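Local coordinates for protein flavoredoxin (Desulfovibrio vulgaris str. 'Miyazaki F', PDB 2D5M) that binds flavin mononucleotide and probably carries electrons, as a member of the flavin reductase-like family, at the interface of chains A and B. Residues are numbered along the deposited sequence; one frame, centred on the assembly and turned at random. Chains: chain A/B, flavoredoxin.

The interface of chains A and B. Residues chain A 1-3, 5; chain B 143, 148, 152.
A:Lys3 and B:Val143 pair as an antiparallel beta bridge across the chain boundary. The amide N of A:Lys3 donates to the carbonyl O of B:Val143 at 2.9 Å. This bond is nearly straight, 174° at the hydrogen, but the donor stands above the carbonyl plane. In return, N of B:Val143 gives a hydrogen bond of 2.9 Å to O of A:Lys3. Together the two bonds fix the register of the N-terminal segment against the partner.

The side chain of A:Lys3 adds an apolar contact. The residue is poorly ordered, so the details towards its tip carry little weight. CG lies anti to the backbone N (chi1 -180°), and the side chain runs extended until it bends at chi4. CB of A:Lys3 sits 3.9 Å from both O of B:Val143, the bonded carbonyl, and methyl CD1 of B:Leu148. CD of A:Lys3 comes to 3.6 Å from CD1 of B:Leu148. The lysine stem lies roughly perpendicular to the leucine side chain.

B:Leu148 turns its other branch towards A:Leu5. The two leucines lie alongside, pointing in opposite senses, with CD2 of B:Leu148 4.2 Å from CD1 of A:Leu5, a loose contact. A:Leu5 also covers the backbone of B:Gly152: CD2 of A:Leu5 lies 3.6 Å from the carbonyl O of B:Gly152.

The interface is two-fold symmetric, and the twin contact has the chains exchanged. It probably helps hold the two subunits of the deposited assembly together, though the structure alone does not show that this pair is the biological one. The site joins the short strand 2-4 of chain A to the end of strand 133-144 of chain B. B:Leu148 and B:Gly152 lie in the loop that follows the 3-10 helix 145-147.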
loop_
_atom_site.group_PDB
_atom_site.type_symbol
_atom_site.label_atom_id
_atom_site.label_comp_id
_atom_site.label_asym_id
_atom_site.label_seq_id
_atom_site.Cartn_x
_atom_site.Cartn_y
_atom_site.Cartn_z
ATOM N N MET A 1 -16.488 -6.729 20.226
ATOM C CA MET A 1 -16.605 -7.973 19.464
ATOM C C MET A 1 -16.307 -7.862 17.955
ATOM O O MET A 1 -16.856 -6.879 17.443
ATOM C CB MET A 1 -18.006 -8.556 19.604
ATOM C CG MET A 1 -17.874 -9.925 18.949
ATOM S SD MET A 1 -17.378 -11.234 19.984
ATOM C CE MET A 1 -18.255 -11.285 21.527
ATOM N N LYS A 2 -15.595 -8.786 17.311
ATOM C CA LYS A 2 -15.386 -8.749 15.859
ATOM C C LYS A 2 -16.428 -9.519 15.074
ATOM O O LYS A 2 -16.975 -10.519 15.570
ATOM C CB LYS A 2 -14.009 -9.347 15.539
ATOM C CG LYS A 2 -12.943 -8.448 16.102
ATOM C CD LYS A 2 -11.686 -8.333 15.370
ATOM C CE LYS A 2 -10.769 -7.192 15.690
ATOM N NZ LYS A 2 -10.709 -6.824 17.136
ATOM N N LYS A 3 -16.716 -9.089 13.882
ATOM C CA LYS A 3 -17.535 -9.789 12.903
ATOM C C LYS A 3 -16.648 -10.238 11.751
ATOM O O LYS A 3 -15.787 -9.485 11.295
ATOM C CB LYS A 3 -18.670 -8.886 12.416
ATOM C CG LYS A 3 -19.607 -9.521 11.386
ATOM C CD LYS A 3 -20.786 -8.596 11.098
ATOM C CE LYS A 3 -21.927 -9.301 10.410
ATOM N NZ LYS A 3 -21.842 -10.812 10.420
ATOM N N LEU A 5 -16.104 -10.783 7.950
ATOM C CA LEU A 5 -16.526 -10.352 6.624
ATOM C C LEU A 5 -16.149 -11.337 5.525
ATOM O O LEU A 5 -16.485 -11.128 4.362
ATOM C CB LEU A 5 -15.968 -8.945 6.325
ATOM C CG LEU A 5 -16.764 -7.793 6.887
ATOM C CD1 LEU A 5 -17.038 -7.859 8.383
ATOM C CD2 LEU A 5 -16.113 -6.449 6.548
ATOM N N VAL B 143 -13.654 -7.484 11.639
ATOM C CA VAL B 143 -13.740 -6.038 11.986
ATOM C C VAL B 143 -14.627 -5.889 13.180
ATOM O O VAL B 143 -15.686 -6.491 13.286
ATOM C CB VAL B 143 -14.246 -5.256 10.777
ATOM C CG1 VAL B 143 -14.373 -3.772 11.143
ATOM C CG2 VAL B 143 -13.338 -5.414 9.566
ATOM N N LEU B 148 -18.526 -1.057 11.646
ATOM C CA LEU B 148 -19.199 -1.414 10.445
ATOM C C LEU B 148 -20.358 -0.467 10.154
ATOM O O LEU B 148 -21.038 0.037 11.040
ATOM C CB LEU B 148 -19.736 -2.833 10.531
ATOM C CG LEU B 148 -18.661 -3.939 10.697
ATOM C CD1 LEU B 148 -19.316 -5.294 10.928
ATOM C CD2 LEU B 148 -17.723 -3.910 9.488
ATOM N N GLY B 152 -22.716 -3.631 6.275
ATOM C CA GLY B 152 -21.784 -4.650 6.713
ATOM C C GLY B 152 -20.345 -4.482 6.316
ATOM O O GLY B 152 -19.477 -5.274 6.680
#